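Local coordinates for glycosyltransferase (duf1792) (Streptococcus sanguinis, PDB 5V4A), which probably transfers a sugar from a UDP-linked donor, its GT-D-fold domain, part of a longer protein, holding UDP in its pocket, at residues Q136-K141 with L219-I224; S40-D45 with H249-D254; G31-V36 with E56-E61. One frame throughout, in Å; residues are numbered along the deposited sequence.

In the fold
Two of the three contacts line the UDP pocket; the third lies behind it. Contacts 1 and 2 both touch UDP and, although their centres lie about 23 Å apart, they meet beside it: His223 CE1 comes within 3.8 Å of Tyr43 OH and 4.0 Å of Asn250 OD1. Along the chain, contact 1 is nested inside the loop that contact 2 closes. Contact 3 lies further out, Met33 about 11 Å from UDP by its side chain, yet it is joined to contact 2 where Ile41 CG2 packs 3.5 Å from Gly31 O. Contacts 1 and 3 stay about 7 Å apart at their nearest atoms, on opposite sides of the chain's centre.

Contact 1 (Q136-K141 with L219-I224); sequences QLWQDK and LDIGHI. With UDP (uridine-5'-diphosphate), chain C.
Trp138 meets Ile221 and Leu137 meets Leu219 in two separate apolar pairs, with Trp138 and Leu219 burying the most surface. In the first pair, the six-membered part of the Trp138 indole presents CZ3 to the terminal methyl CD1 of Ile221, 3.8 Å away; the two side chains meet at a slant. The Ile221 side chain reaches there with CG1 set between its own backbone N and carbonyl carbon (chi1 59°) and an extended chi2, which carries CD1 out toward the indole. The indole is fixed from its other end, since Trp138 NE1 donates to Leu159 O. In the second pair, Leu137 CD1 lies 4.4 Å from Leu219 CD1, methyl to methyl and looser than the first.

What these pairs join, in this GT-D-fold domain, is the C-terminal part of helix 127-138 and strand 218-220, which runs beside strand 195-199 of the parallel sheet and has a backbone bond from Asp220 to Val25 on strand 24-27. Trp138, Leu219 and Ile221 all also pack on Leu197 of strand 195-199, so the helix lies against two strands at once. Past the strand the chain enters a type II' turn from Ile221 to Ile224, closed by Ile224 N to Ile221 O, and this turn presents the groups that hold the diphosphate. His223, the N-cap residue of the helix that follows, donates from its backbone N almost straight, at 174°, to UDP O3B over 3.0 Å, and its ring ND1 donates to UDP O2B over 2.9 Å, so one residue grips two oxygens of the beta phosphate. UDP C5' sits 3.5 Å above the imidazole plane, over its centre. On the strand itself, Asp220 pairs by salt bridges with Lys205 and Arg27, both UDP-binding residues.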
# COMPACT_ATOMS: atom_id res chain seq x y z
N GLN A 136 3.29 -5.00 1.19
CA GLN A 136 3.79 -4.42 2.43
C GLN A 136 3.61 -5.37 3.61
O GLN A 136 4.32 -5.23 4.62
CB GLN A 136 3.08 -3.09 2.69
CG GLN A 136 3.74 -2.21 3.76
CD GLN A 136 5.11 -1.69 3.35
OE1 GLN A 136 5.41 -1.56 2.16
NE2 GLN A 136 5.94 -1.39 4.33
N LEU A 137 2.69 -6.32 3.51
CA LEU A 137 2.50 -7.30 4.57
C LEU A 137 3.73 -8.19 4.74
O LEU A 137 4.03 -8.62 5.86
CB LEU A 137 1.27 -8.14 4.28
CG LEU A 137 -0.09 -7.45 4.39
CD1 LEU A 137 -1.16 -8.39 3.87
CD2 LEU A 137 -0.39 -7.10 5.84
N TRP A 138 4.44 -8.47 3.66
CA TRP A 138 5.61 -9.33 3.75
C TRP A 138 6.92 -8.64 3.42
O TRP A 138 7.96 -9.31 3.43
CB TRP A 138 5.44 -10.56 2.85
CG TRP A 138 5.08 -10.33 1.38
CD1 TRP A 138 5.92 -9.89 0.39
CD2 TRP A 138 3.82 -10.57 0.76
NE1 TRP A 138 5.24 -9.82 -0.81
CE2 TRP A 138 3.96 -10.25 -0.61
CE3 TRP A 138 2.58 -11.04 1.21
CZ2 TRP A 138 2.90 -10.37 -1.52
CZ3 TRP A 138 1.54 -11.16 0.30
CH2 TRP A 138 1.71 -10.83 -1.04
N GLN A 139 6.91 -7.33 3.12
CA GLN A 139 8.14 -6.63 2.80
C GLN A 139 9.15 -6.76 3.93
O GLN A 139 8.83 -6.48 5.09
CB GLN A 139 7.87 -5.14 2.53
CG GLN A 139 7.27 -4.83 1.19
CD GLN A 139 8.07 -5.43 0.06
OE1 GLN A 139 9.13 -4.92 -0.31
NE2 GLN A 139 7.57 -6.54 -0.49
N ASP A 140 10.36 -7.21 3.59
CA ASP A 140 11.49 -7.33 4.54
C ASP A 140 11.22 -8.33 5.66
O ASP A 140 11.82 -8.24 6.73
CB ASP A 140 11.86 -5.96 5.13
CG ASP A 140 12.42 -5.00 4.09
OD1 ASP A 140 11.79 -3.93 3.88
OD2 ASP A 140 13.48 -5.30 3.49
N LYS A 141 10.36 -9.32 5.41
CA LYS A 141 10.06 -10.36 6.38
C LYS A 141 10.69 -11.67 5.93
O LYS A 141 10.79 -11.93 4.73
CB LYS A 141 8.54 -10.56 6.53
CG LYS A 141 7.77 -9.32 6.97
CD LYS A 141 8.12 -8.90 8.38
CE LYS A 141 7.15 -7.87 8.89
NZ LYS A 141 5.75 -8.32 8.66
N LEU A 219 -1.29 -15.95 7.15
CA LEU A 219 -2.19 -15.29 6.21
C LEU A 219 -2.59 -16.27 5.10
O LEU A 219 -1.74 -16.72 4.33
CB LEU A 219 -1.55 -14.06 5.58
CG LEU A 219 -0.86 -13.12 6.56
CD1 LEU A 219 -0.01 -12.15 5.78
CD2 LEU A 219 -1.92 -12.44 7.38
N ASP A 220 -3.88 -16.56 5.03
CA ASP A 220 -4.48 -17.34 3.94
C ASP A 220 -4.63 -16.40 2.75
O ASP A 220 -5.52 -15.55 2.75
CB ASP A 220 -5.82 -17.90 4.38
CG ASP A 220 -6.66 -18.46 3.23
OD1 ASP A 220 -6.15 -18.58 2.11
OD2 ASP A 220 -7.84 -18.79 3.45
N ILE A 221 -3.77 -16.55 1.74
CA ILE A 221 -3.82 -15.63 0.60
C ILE A 221 -4.03 -16.36 -0.72
O ILE A 221 -3.95 -15.72 -1.78
CB ILE A 221 -2.58 -14.72 0.54
CG1 ILE A 221 -1.29 -15.53 0.42
CG2 ILE A 221 -2.56 -13.78 1.74
CD1 ILE A 221 -0.06 -14.66 0.23
N GLY A 222 -4.30 -17.66 -0.70
CA GLY A 222 -4.88 -18.36 -1.84
C GLY A 222 -4.31 -18.10 -3.22
O GLY A 222 -3.12 -18.34 -3.47
N HIS A 223 -5.17 -17.65 -4.14
CA HIS A 223 -4.85 -17.53 -5.55
C HIS A 223 -4.16 -16.20 -5.90
O HIS A 223 -4.25 -15.75 -7.05
CB HIS A 223 -6.12 -17.71 -6.39
CG HIS A 223 -6.40 -19.13 -6.77
ND1 HIS A 223 -7.65 -19.69 -6.68
CD2 HIS A 223 -5.59 -20.09 -7.27
CE1 HIS A 223 -7.60 -20.94 -7.10
NE2 HIS A 223 -6.36 -21.21 -7.47
N ILE A 224 -3.48 -15.57 -4.94
CA ILE A 224 -2.85 -14.27 -5.18
C ILE A 224 -1.91 -14.31 -6.38
O ILE A 224 -1.84 -13.34 -7.15
CB ILE A 224 -2.13 -13.78 -3.90
CG1 ILE A 224 -1.70 -12.33 -4.06
CG2 ILE A 224 -0.90 -14.62 -3.61
CD1 ILE A 224 -2.86 -11.42 -4.42
N1 UDP C . -4.33 -25.93 -3.36
C2 UDP C . -3.35 -26.83 -3.03
N3 UDP C . -3.79 -28.01 -2.49
C4 UDP C . -5.10 -28.38 -2.26
C5 UDP C . -6.07 -27.39 -2.61
C6 UDP C . -5.66 -26.21 -3.13
O2 UDP C . -2.16 -26.60 -3.20
O4 UDP C . -5.35 -29.49 -1.75
C1' UDP C . -3.90 -24.60 -3.87
C2' UDP C . -4.10 -24.32 -5.36
O2' UDP C . -3.10 -24.96 -6.14
C3' UDP C . -4.00 -22.78 -5.35
C4' UDP C . -4.55 -22.38 -3.97
O4' UDP C . -4.67 -23.61 -3.22
O3' UDP C . -2.66 -22.31 -5.43
C5' UDP C . -5.86 -21.63 -3.96
O5' UDP C . -6.39 -21.44 -2.63
PA UDP C . -7.83 -20.81 -2.42
O1A UDP C . -8.92 -21.74 -2.94
O2A UDP C . -7.90 -20.41 -0.99
O3A UDP C . -7.84 -19.50 -3.39
PB UDP C . -8.77 -18.22 -3.50
O1B UDP C . -9.77 -18.42 -2.35
O2B UDP C . -9.48 -18.42 -4.87
O3B UDP C . -7.99 -16.95 -3.39

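Contact 2 (S40-D45 with H249-D254); sequences SIVYQD and HNFDQD. With UDP (uridine-5'-diphosphate), chain C.
Part of the UDP pocket wall is formed where two irregular loops meet, one following helix 30-36 and the other following helix 224-233; each contains a type I turn, from Ile41 to Gln44 and from His249 to Asp252. Tyr43, a UDP-binding residue, stands between the nucleotide and Asn250. One face of its ring takes the uracil, with UDP C6 3.3 Å above the plane and over the ring centre. At the CE2 side comes the Asn250 amide: Asn250 CG is 3.7 Å from Tyr43 CE2, and the ring and amide planes are inclined by 44°, so the amide leans obliquely across the ring. Tyr43 CG lies between its backbone N and carbonyl carbon (chi1 54°), a setting that turns the ring from the turn toward the base.

Beside this, Val42 uses a single methyl against the second turn. Its CG1 rests 3.4 Å from the backbone Asn250 O and 3.6 Å from Phe251 N, so it sits over the face of the peptide group joining Asn250 and Phe251, and it also meets the Phe251 ring near its plane, at the edge. Asn250 CB is 3.8 Å from the same methyl, which places the asparagine between Val42 and Tyr43.

The second turn is also tied to the rest of the pocket: Asp252 OD1 is hydrogen-bonded to His245 ND1, and Asn250 packs on His245, another UDP-binding residue. Within the first loop, Gln44 NE2 donates at 176° to a lone pair of Asp45 O, in the carbonyl plane. Between the two loops van der Waals contact alone operates, so shape and not directional bonding sets how Asn250 backs the Tyr43 ring, from the side of its plane opposite the uracil.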
# COMPACT_ATOMS: atom_id res chain seq x y z
N SER A 40 -18.01 -32.22 -3.02
CA SER A 40 -16.58 -32.16 -3.31
C SER A 40 -16.31 -31.00 -4.26
O SER A 40 -17.20 -30.56 -5.00
CB SER A 40 -16.08 -33.46 -3.93
OG SER A 40 -16.28 -34.57 -3.06
N ILE A 41 -15.09 -30.48 -4.21
CA ILE A 41 -14.62 -29.50 -5.18
C ILE A 41 -13.42 -30.08 -5.94
O ILE A 41 -12.86 -31.11 -5.55
CB ILE A 41 -14.28 -28.14 -4.53
CG1 ILE A 41 -13.12 -28.26 -3.55
CG2 ILE A 41 -15.50 -27.59 -3.82
CD1 ILE A 41 -12.67 -26.89 -3.03
N VAL A 42 -13.00 -29.39 -7.00
CA VAL A 42 -12.06 -30.00 -7.93
C VAL A 42 -10.74 -30.36 -7.25
O VAL A 42 -10.22 -31.47 -7.44
CB VAL A 42 -11.84 -29.10 -9.16
CG1 VAL A 42 -10.69 -29.65 -10.01
CG2 VAL A 42 -13.11 -29.05 -10.00
N TYR A 43 -10.18 -29.47 -6.42
CA TYR A 43 -8.94 -29.85 -5.76
C TYR A 43 -9.13 -30.21 -4.29
O TYR A 43 -8.14 -30.28 -3.55
CB TYR A 43 -7.84 -28.79 -5.93
CG TYR A 43 -8.16 -27.36 -5.53
CD1 TYR A 43 -8.69 -27.07 -4.30
CD2 TYR A 43 -7.80 -26.30 -6.37
CE1 TYR A 43 -8.94 -25.74 -3.92
CE2 TYR A 43 -8.03 -24.99 -6.01
CZ TYR A 43 -8.61 -24.71 -4.78
OH TYR A 43 -8.85 -23.40 -4.42
N GLN A 44 -10.34 -30.52 -3.85
CA GLN A 44 -10.53 -31.07 -2.51
C GLN A 44 -11.79 -31.92 -2.47
O GLN A 44 -12.90 -31.39 -2.62
CB GLN A 44 -10.59 -29.97 -1.46
CG GLN A 44 -10.79 -30.53 -0.05
CD GLN A 44 -9.69 -31.51 0.35
OE1 GLN A 44 -8.53 -31.12 0.51
NE2 GLN A 44 -10.06 -32.79 0.54
N ASP A 45 -11.63 -33.24 -2.28
CA ASP A 45 -12.76 -34.13 -2.09
C ASP A 45 -13.47 -33.86 -0.76
O ASP A 45 -12.85 -33.45 0.23
CB ASP A 45 -12.34 -35.61 -2.10
CG ASP A 45 -11.69 -36.04 -3.41
OD1 ASP A 45 -11.74 -35.29 -4.41
OD2 ASP A 45 -11.16 -37.18 -3.43
N HIS A 249 -8.56 -22.99 -13.22
CA HIS A 249 -8.20 -24.13 -14.06
C HIS A 249 -7.77 -25.24 -13.10
O HIS A 249 -6.63 -25.72 -13.14
CB HIS A 249 -7.10 -23.73 -15.05
CG HIS A 249 -7.50 -22.63 -15.98
ND1 HIS A 249 -8.05 -22.87 -17.23
CD2 HIS A 249 -7.44 -21.29 -15.85
CE1 HIS A 249 -8.30 -21.71 -17.82
NE2 HIS A 249 -7.94 -20.74 -17.00
N ASN A 250 -8.69 -25.64 -12.22
CA ASN A 250 -8.29 -26.28 -10.97
C ASN A 250 -7.99 -27.76 -11.11
O ASN A 250 -7.53 -28.37 -10.15
CB ASN A 250 -9.37 -26.04 -9.91
CG ASN A 250 -9.43 -24.58 -9.46
OD1 ASN A 250 -8.48 -23.82 -9.67
ND2 ASN A 250 -10.53 -24.20 -8.83
N PHE A 251 -8.24 -28.36 -12.28
CA PHE A 251 -7.84 -29.75 -12.45
C PHE A 251 -6.34 -29.88 -12.63
O PHE A 251 -5.79 -30.97 -12.41
CB PHE A 251 -8.59 -30.36 -13.64
CG PHE A 251 -8.54 -31.88 -13.70
CD1 PHE A 251 -9.25 -32.65 -12.79
CD2 PHE A 251 -7.76 -32.52 -14.64
CE1 PHE A 251 -9.20 -34.05 -12.85
CE2 PHE A 251 -7.71 -33.91 -14.71
CZ PHE A 251 -8.43 -34.67 -13.81
N ASP A 252 -5.65 -28.78 -12.98
CA ASP A 252 -4.20 -28.74 -13.16
C ASP A 252 -3.73 -29.61 -14.32
O ASP A 252 -2.62 -30.15 -14.28
CB ASP A 252 -3.43 -29.13 -11.89
CG ASP A 252 -3.44 -28.05 -10.83
OD1 ASP A 252 -3.62 -26.87 -11.19
OD2 ASP A 252 -3.21 -28.38 -9.64
N GLN A 253 -4.53 -29.70 -15.38
CA GLN A 253 -4.05 -30.35 -16.59
C GLN A 253 -3.07 -29.44 -17.33
O GLN A 253 -3.06 -28.22 -17.16
CB GLN A 253 -5.23 -30.70 -17.51
CG GLN A 253 -5.71 -29.56 -18.40
CD GLN A 253 -6.59 -28.53 -17.71
OE1 GLN A 253 -6.99 -28.69 -16.55
NE2 GLN A 253 -6.89 -27.44 -18.42
N ASP A 254 -2.21 -30.06 -18.14
CA ASP A 254 -1.31 -29.33 -19.05
C ASP A 254 -0.42 -28.34 -18.29
O ASP A 254 -0.43 -27.13 -18.54
CB ASP A 254 -2.11 -28.64 -20.15
CG ASP A 254 -2.84 -29.63 -21.04
OD1 ASP A 254 -2.22 -30.66 -21.37
OD2 ASP A 254 -4.02 -29.41 -21.41
N1 UDP C . -4.33 -25.93 -3.36
C2 UDP C . -3.35 -26.83 -3.03
N3 UDP C . -3.79 -28.01 -2.49
C4 UDP C . -5.10 -28.38 -2.26
C5 UDP C . -6.07 -27.39 -2.61
C6 UDP C . -5.66 -26.21 -3.13
O2 UDP C . -2.16 -26.60 -3.20
O4 UDP C . -5.35 -29.49 -1.75
C1' UDP C . -3.90 -24.60 -3.87
C2' UDP C . -4.10 -24.32 -5.36
O2' UDP C . -3.10 -24.96 -6.14
C3' UDP C . -4.00 -22.78 -5.35
C4' UDP C . -4.55 -22.38 -3.97
O4' UDP C . -4.67 -23.61 -3.22
O3' UDP C . -2.66 -22.31 -5.43
C5' UDP C . -5.86 -21.63 -3.96
O5' UDP C . -6.39 -21.44 -2.63
PA UDP C . -7.83 -20.81 -2.42
O1A UDP C . -8.92 -21.74 -2.94
O2A UDP C . -7.90 -20.41 -0.99
O3A UDP C . -7.84 -19.50 -3.39
PB UDP C . -8.77 -18.22 -3.50
O1B UDP C . -9.77 -18.42 -2.35
O2B UDP C . -9.48 -18.42 -4.87
O3B UDP C . -7.99 -16.95 -3.39

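Contact 3 (G31-V36 with E56-E61); sequences GEMDLV and EIMSME
Met33 and Met58 meet methyl to methyl, CE to CE at 3.7 Å, and this apolar touch is the closest approach of the two segments. Their side chains cross at about a right angle. Met33 gets there by bending: its CB leaves the helix to one side, but turns at chi2 (60°) and chi3 (61°) bring CE round toward Met58. Met58 instead runs straight through chi2 and bends at chi3 alone. The sulfur makes the second apolar contact, with Met58 SD 4.1 Å from Val36 CG2, so a single methionine reaches two residues one helical turn apart.

Between the two segments the contact is apolar, and the hydrogen bonds lie to its sides. Ser59 OG donates over 2.8 Å to Glu56 O, from above the carbonyl plane, and Leu35 O is hydrogen-bonded to Ser51 OG of helix 48-58.

Met33 also packs on Phe96 and Tyr100 of helix 82-103, and Met58 on Phe28. In this arrangement the short helix 30-36, just after strand 24-27, packs against helices 48-58 and 82-103 in the GT-D-fold domain.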
# COMPACT_ATOMS: atom_id res chain seq x y z
N GLY A 31 -15.86 -22.25 -2.91
CA GLY A 31 -15.46 -23.64 -2.79
C GLY A 31 -15.62 -24.18 -1.39
O GLY A 31 -15.87 -25.37 -1.20
N GLU A 32 -15.42 -23.32 -0.38
CA GLU A 32 -15.62 -23.75 1.01
C GLU A 32 -17.10 -23.96 1.31
O GLU A 32 -17.48 -24.95 1.96
CB GLU A 32 -15.00 -22.73 1.96
CG GLU A 32 -13.49 -22.79 2.02
CD GLU A 32 -12.82 -22.46 0.70
OE1 GLU A 32 -13.04 -21.34 0.19
OE2 GLU A 32 -12.04 -23.31 0.20
N MET A 33 -17.95 -23.05 0.84
CA MET A 33 -19.38 -23.23 1.01
C MET A 33 -19.87 -24.48 0.27
O MET A 33 -20.80 -25.15 0.72
CB MET A 33 -20.14 -21.98 0.55
CG MET A 33 -21.63 -22.16 0.47
SD MET A 33 -22.32 -22.62 2.09
CE MET A 33 -21.88 -21.20 3.10
N ASP A 34 -19.27 -24.78 -0.89
CA ASP A 34 -19.55 -26.04 -1.57
C ASP A 34 -19.33 -27.23 -0.65
O ASP A 34 -20.17 -28.14 -0.58
CB ASP A 34 -18.68 -26.18 -2.82
CG ASP A 34 -19.38 -25.72 -4.07
OD1 ASP A 34 -18.69 -25.39 -5.06
OD2 ASP A 34 -20.63 -25.69 -4.06
N LEU A 35 -18.18 -27.26 0.02
CA LEU A 35 -17.86 -28.36 0.92
C LEU A 35 -18.75 -28.37 2.16
O LEU A 35 -19.13 -29.44 2.65
CB LEU A 35 -16.40 -28.28 1.33
CG LEU A 35 -15.35 -28.75 0.32
CD1 LEU A 35 -13.98 -28.25 0.71
CD2 LEU A 35 -15.37 -30.29 0.24
N VAL A 36 -19.09 -27.19 2.69
CA VAL A 36 -19.99 -27.13 3.84
C VAL A 36 -21.37 -27.63 3.47
O VAL A 36 -22.11 -28.12 4.34
CB VAL A 36 -20.06 -25.69 4.40
CG1 VAL A 36 -21.12 -25.58 5.48
CG2 VAL A 36 -18.69 -25.27 4.92
N GLU A 56 -17.44 -24.43 11.20
CA GLU A 56 -17.20 -23.92 12.55
C GLU A 56 -16.43 -22.61 12.51
O GLU A 56 -16.73 -21.68 13.27
CB GLU A 56 -16.43 -24.94 13.38
CG GLU A 56 -16.40 -24.55 14.85
CD GLU A 56 -15.54 -25.45 15.71
OE1 GLU A 56 -15.04 -26.49 15.22
OE2 GLU A 56 -15.32 -25.08 16.89
N ILE A 57 -15.42 -22.53 11.64
CA ILE A 57 -14.60 -21.33 11.57
C ILE A 57 -15.39 -20.17 10.95
O ILE A 57 -15.27 -19.02 11.39
CB ILE A 57 -13.30 -21.63 10.78
CG1 ILE A 57 -12.48 -22.71 11.47
CG2 ILE A 57 -12.45 -20.40 10.64
CD1 ILE A 57 -11.37 -23.25 10.56
N MET A 58 -16.23 -20.48 9.95
CA MET A 58 -17.04 -19.46 9.28
C MET A 58 -17.94 -18.71 10.24
O MET A 58 -18.30 -17.56 9.98
CB MET A 58 -17.91 -20.10 8.20
CG MET A 58 -17.17 -20.60 6.98
SD MET A 58 -18.29 -21.33 5.77
CE MET A 58 -19.43 -19.96 5.56
N SER A 59 -18.37 -19.35 11.33
CA SER A 59 -19.32 -18.78 12.26
C SER A 59 -18.66 -17.92 13.34
O SER A 59 -19.37 -17.41 14.20
CB SER A 59 -20.11 -19.91 12.93
OG SER A 59 -19.26 -20.64 13.80
N MET A 60 -17.34 -17.78 13.30
CA MET A 60 -16.56 -17.08 14.31
C MET A 60 -16.47 -15.59 14.03
O MET A 60 -16.52 -15.15 12.88
CB MET A 60 -15.17 -17.69 14.37
CG MET A 60 -15.17 -18.92 15.20
SD MET A 60 -13.52 -19.55 15.18
CE MET A 60 -12.90 -18.77 16.67
N GLU A 61 -16.30 -14.80 15.09
CA GLU A 61 -16.17 -13.36 14.96
C GLU A 61 -14.71 -12.94 14.83
O GLU A 61 -13.80 -13.59 15.36
CB GLU A 61 -16.81 -12.64 16.15
CG GLU A 61 -18.22 -13.13 16.45
CD GLU A 61 -18.85 -12.42 17.64
OE1 GLU A 61 -18.12 -12.11 18.61
OE2 GLU A 61 -20.08 -12.17 17.60